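PDB 5KEU: taurine dioxygenase from Burkholderia xenovorans, which probably acts as an iron(II)- and 2-oxoglutarate-dependent dioxygenase of the TauD/TfdA family. Local coordinates for residues T153-A156 / L157-E160; A264-N268 / R269-H273. All coordinates share one frame; numbering follows the deposited sequence.

Interaction 1: residues T153-A156 / L157-E160; sequences TNLA and LAYE
Asn154 and Leu157 meet where a strand gives way to a helix, and here the packing is tight. The side-chain oxygen Asn154 OD1 lies 2.9 Å from Leu157 N, and the N-H aims at it almost dead straight, at 176°. The donor comes in from above the amide plane, 62° out of it, so the oxygen is not used on a lone pair. A chi1 of -178° turns the amide of Asn154 away from its own backbone nitrogen and back over the first turn, where Asn154 CG also rests 3.5 Å from Leu157 CB, the two side chains crossing at about a right angle. Asparagine suits this place because its short amide can reach a peptide N-H that has no carbonyl one turn earlier to bind. The other end of the amide is used too: Asn154 ND2 donates to the carbonyl of His28.

This is an N-cap: Asn154 closes strand 150-154 and precedes helix 155-161, and its capping bond serves the third residue of the helix. The main-chain bonds of the helix begin at the same residue, with Ala158 N 3.0 Å from Asn154 O, and continue through Tyr159 N to Leu155 O (3.2 Å) and Glu160 N to Ala156 O (3.1 Å). On the buried flank the contact is lighter, Leu155 CD2 lying 4.3 Å from Ala158 CB; Leu155 and Ala156 both touch Val217 of strand 216-218, where the small side chain of Ala156 suits a close approach. Tyr159 leads its ring away from the first turn, its hydroxyl bonded to Asp171.

The solvent side is looser. Leu157 is partly exposed, although its side chain touches His28 and Phe252, and exposed Glu160 brushes the first turn chiefly through its methylene, Glu160 CG lying 3.4 Å from Ala156 O.

Interaction 2: residues A264-N268 / R269-H273; sequences AFWDN and RATAH. With MG (magnesium ion), chain C.
Asp267 accepts hydrogen bonds on all three of its oxygens, from Arg269, Ala270 and Thr271. It opens a type I beta turn that runs to Ala270, leading from strand 263-267 in one sheet to strand 271-274 in the facing sheet of the cupin-type double-stranded beta-helix. Ala270 N closes the turn on Asp267 O at 3.2 Å, while Thr271 OG1, just after the turn, donates to the same Asp267 O at 2.8 Å from the opposite face of the carbonyl plane.

The carboxylate adds an Asx turn: Asp267 OD1 takes Arg269 N at 2.9 Å on one face and, on the other, Arg269 NE, also at 2.9 Å. Arg269 NH2 reaches Asp267 OD2, making a side-on, two-nitrogen salt bridge. The chain of Arg269 bends at chi3 (-65°) to bring the guanidinium round, and the two planes end 50° apart. His210 also binds Asp267 OD2, and Glu212 shares Arg269 NH2, so the buried charge of Arg269 is probably compensated by two carboxylates.

Beyond the turn, Trp266 lays CZ2 over one face of the His273 ring, near its rim, with the planes inclined at 55°. A water accepts from His273 ND1 at 2.8 Å and donates to Thr271 OG1, which would fix the rotation of the imidazole. Threonine suits its position, its hydroxyl giving to a carbonyl and receiving from this water. His273, His123 and Asp125 match the family's facial triad; here they hold magnesium with Asn323 O and two waters, the metal lying 2.1 Å from His273 NE2.

How the interactions relate
Interactions 1 and 2 meet in the four-stranded antiparallel sheet, where strands 150-154 and 271-274 are neighbours. Main-chain pairs join them, probably hydrogen bonds: Thr153 N with Ala272 O, and Leu155 N with Ala270 O, so the start of the helix in 153-160 is tied directly to the turn in 264-273. Interaction 2 is buried throughout and lies near the middle of the chain; interaction 1 sits farther out and reaches solvent at Glu160. Their chemistry follows. At the helix start the side-chain bond is made by a neutral amide, whereas 264-273 combines a buried ion pair at the turn with a water and an indole beside a metal ligand.

Interaction 1: residues T153-A156 / L157-E160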
loop_
_atom_site.group_PDB
_atom_site.type_symbol
_atom_site.label_atom_id
_atom_site.label_comp_id
_atom_site.label_asym_id
_atom_site.label_seq_id
_atom_site.Cartn_x
_atom_site.Cartn_y
_atom_site.Cartn_z
ATOM N N THR B 153 4.867 7.732 1.411
ATOM C CA THR B 153 5.715 7.515 0.251
ATOM C C THR B 153 6.948 8.414 0.340
ATOM O O THR B 153 6.912 9.503 0.927
ATOM C CB THR B 153 4.947 7.750 -1.049
ATOM O OG1 THR B 153 5.770 7.370 -2.159
ATOM C CG2 THR B 153 4.511 9.230 -1.186
ATOM N N ASN B 154 8.037 7.933 -0.245
ATOM C CA ASN B 154 9.347 8.576 -0.174
ATOM C C ASN B 154 9.511 9.469 -1.400
ATOM O O ASN B 154 9.763 8.986 -2.505
ATOM C CB ASN B 154 10.443 7.512 -0.097
ATOM C CG ASN B 154 11.833 8.108 0.035
ATOM O OD1 ASN B 154 12.063 9.258 -0.319
ATOM N ND2 ASN B 154 12.773 7.310 0.524
ATOM N N LEU B 155 9.386 10.780 -1.201
ATOM C CA LEU B 155 9.441 11.727 -2.310
ATOM C C LEU B 155 10.870 12.121 -2.685
ATOM O O LEU B 155 11.086 12.666 -3.776
ATOM C CB LEU B 155 8.623 12.983 -1.963
ATOM C CG LEU B 155 7.124 12.737 -1.734
ATOM C CD1 LEU B 155 6.332 14.006 -1.378
ATOM C CD2 LEU B 155 6.524 12.132 -2.997
ATOM N N ALA B 156 11.850 11.859 -1.825
ATOM C CA ALA B 156 13.238 11.981 -2.262
ATOM C C ALA B 156 13.566 10.890 -3.271
ATOM O O ALA B 156 14.120 11.158 -4.345
ATOM C CB ALA B 156 14.183 11.908 -1.057
ATOM N N LEU B 157 13.200 9.644 -2.943
ATOM C CA LEU B 157 13.352 8.542 -3.884
ATOM C C LEU B 157 12.554 8.786 -5.160
ATOM O O LEU B 157 13.036 8.510 -6.270
ATOM C CB LEU B 157 12.894 7.239 -3.213
ATOM C CG LEU B 157 12.978 5.981 -4.053
ATOM C CD1 LEU B 157 14.436 5.717 -4.425
ATOM C CD2 LEU B 157 12.378 4.837 -3.258
ATOM N N ALA B 158 11.315 9.277 -5.026
ATOM C CA ALA B 158 10.520 9.558 -6.212
ATOM C C ALA B 158 11.264 10.489 -7.165
ATOM O O ALA B 158 11.264 10.266 -8.380
ATOM C CB ALA B 158 9.161 10.150 -5.822
ATOM N N TYR B 159 11.896 11.545 -6.632
ATOM C CA TYR B 159 12.675 12.437 -7.489
ATOM C C TYR B 159 13.807 11.677 -8.158
ATOM O O TYR B 159 14.021 11.785 -9.372
ATOM C CB TYR B 159 13.238 13.609 -6.669
ATOM C CG TYR B 159 14.172 14.502 -7.476
ATOM C CD1 TYR B 159 15.554 14.273 -7.489
ATOM C CD2 TYR B 159 13.673 15.570 -8.227
ATOM C CE1 TYR B 159 16.410 15.082 -8.247
ATOM C CE2 TYR B 159 14.521 16.388 -8.982
ATOM C CZ TYR B 159 15.886 16.146 -8.971
ATOM O OH TYR B 159 16.729 16.951 -9.711
ATOM N N GLU B 160 14.571 10.920 -7.370
ATOM C CA GLU B 160 15.740 10.247 -7.919
ATOM C C GLU B 160 15.347 9.254 -8.998
ATOM O O GLU B 160 16.128 9.011 -9.926
ATOM C CB GLU B 160 16.519 9.551 -6.803
ATOM C CG GLU B 160 17.160 10.524 -5.805
ATOM C CD GLU B 160 18.249 11.386 -6.447
ATOM O OE1 GLU B 160 18.927 10.890 -7.382
ATOM O OE2 GLU B 160 18.425 12.553 -6.023
#

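Interaction 2: residues A264-N268 / R269-H273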
loop_
_atom_site.group_PDB
_atom_site.type_symbol
_atom_site.label_atom_id
_atom_site.label_comp_id
_atom_site.label_asym_id
_atom_site.label_seq_id
_atom_site.Cartn_x
_atom_site.Cartn_y
_atom_site.Cartn_z
ATOM N N ALA B 264 3.785 7.347 15.202
ATOM C CA ALA B 264 4.447 7.584 13.924
ATOM C C ALA B 264 5.007 9.001 13.909
ATOM O O ALA B 264 4.309 9.950 14.263
ATOM C CB ALA B 264 3.481 7.379 12.753
ATOM N N PHE B 265 6.258 9.140 13.473
ATOM C CA PHE B 265 6.999 10.400 13.501
ATOM C C PHE B 265 7.599 10.535 12.109
ATOM O O PHE B 265 8.495 9.763 11.752
ATOM C CB PHE B 265 8.078 10.328 14.589
ATOM C CG PHE B 265 8.901 11.587 14.794
ATOM C CD1 PHE B 265 8.646 12.774 14.115
ATOM C CD2 PHE B 265 9.943 11.560 15.714
ATOM C CE1 PHE B 265 9.427 13.917 14.356
ATOM C CE2 PHE B 265 10.723 12.693 15.965
ATOM C CZ PHE B 265 10.463 13.872 15.268
ATOM N N TRP B 266 7.080 11.450 11.290
ATOM C CA TRP B 266 7.525 11.497 9.903
ATOM C C TRP B 266 8.051 12.869 9.506
ATOM O O TRP B 266 7.663 13.891 10.076
ATOM C CB TRP B 266 6.422 11.081 8.925
ATOM C CG TRP B 266 5.198 11.970 8.815
ATOM C CD1 TRP B 266 4.990 12.968 7.910
ATOM C CD2 TRP B 266 3.983 11.853 9.568
ATOM N NE1 TRP B 266 3.735 13.505 8.072
ATOM C CE2 TRP B 266 3.092 12.831 9.077
ATOM C CE3 TRP B 266 3.577 11.040 10.627
ATOM C CZ2 TRP B 266 1.811 13.015 9.610
ATOM C CZ3 TRP B 266 2.308 11.216 11.148
ATOM C CH2 TRP B 266 1.442 12.199 10.641
ATOM N N ASP B 267 8.930 12.848 8.497
ATOM C CA ASP B 267 9.571 14.039 7.935
ATOM C C ASP B 267 8.710 14.496 6.759
ATOM O O ASP B 267 8.727 13.887 5.682
ATOM C CB ASP B 267 11.005 13.710 7.522
ATOM C CG ASP B 267 11.788 14.936 7.042
ATOM O OD1 ASP B 267 11.160 15.996 6.830
ATOM O OD2 ASP B 267 13.018 14.821 6.860
ATOM N N ASN B 268 7.927 15.554 6.998
ATOM C CA ASN B 268 7.059 16.192 6.013
ATOM C C ASN B 268 7.849 16.822 4.866
ATOM O O ASN B 268 7.253 17.193 3.850
ATOM C CB ASN B 268 6.216 17.255 6.753
ATOM C CG ASN B 268 4.848 17.539 6.116
ATOM O OD1 ASN B 268 4.095 16.614 5.769
ATOM N ND2 ASN B 268 4.498 18.855 6.007
ATOM N N ARG B 269 9.151 17.011 5.025
ATOM C CA ARG B 269 9.928 17.603 3.949
ATOM C C ARG B 269 10.296 16.590 2.875
ATOM O O ARG B 269 10.792 16.985 1.813
ATOM C CB ARG B 269 11.196 18.242 4.521
ATOM C CG ARG B 269 10.908 19.242 5.636
ATOM C CD ARG B 269 12.182 19.586 6.424
ATOM N NE ARG B 269 12.686 18.404 7.121
ATOM C CZ ARG B 269 13.691 18.412 7.991
ATOM N NH1 ARG B 269 14.298 19.548 8.323
ATOM N NH2 ARG B 269 14.085 17.269 8.537
ATOM N N ALA B 270 10.062 15.294 3.123
ATOM C CA ALA B 270 10.530 14.250 2.227
ATOM C C ALA B 270 9.461 13.202 1.935
ATOM O O ALA B 270 9.770 12.201 1.282
ATOM C CB ALA B 270 11.772 13.558 2.810
ATOM N N THR B 271 8.227 13.402 2.394
ATOM C CA THR B 271 7.196 12.380 2.277
ATOM C C THR B 271 5.866 13.003 1.909
ATOM O O THR B 271 5.640 14.202 2.083
ATOM C CB THR B 271 6.978 11.599 3.588
ATOM O OG1 THR B 271 6.576 12.508 4.629
ATOM C CG2 THR B 271 8.238 10.853 4.003
ATOM N N ALA B 272 4.982 12.154 1.408
ATOM C CA ALA B 272 3.544 12.364 1.453
ATOM C C ALA B 272 2.945 11.153 2.153
ATOM O O ALA B 272 3.590 10.102 2.258
ATOM C CB ALA B 272 2.929 12.526 0.049
ATOM N N HIS B 273 1.716 11.293 2.649
ATOM C CA HIS B 273 1.075 10.174 3.325
ATOM C C HIS B 273 -0.393 10.085 2.927
ATOM O O HIS B 273 -0.963 10.985 2.302
ATOM C CB HIS B 273 1.222 10.258 4.852
ATOM C CG HIS B 273 0.685 11.532 5.430
ATOM N ND1 HIS B 273 1.422 12.696 5.456
ATOM C CD2 HIS B 273 -0.518 11.835 5.974
ATOM C CE1 HIS B 273 0.696 13.664 5.986
ATOM N NE2 HIS B 273 -0.486 13.171 6.304
HETATM MG MG MG C . -2.057 14.517 6.518
HETATM O O HOH W 1 3.935 13.792 4.706
HETATM O O HOH W 2 -1.776 14.745 8.461
HETATM O O HOH W 3 -3.368 12.947 6.951
#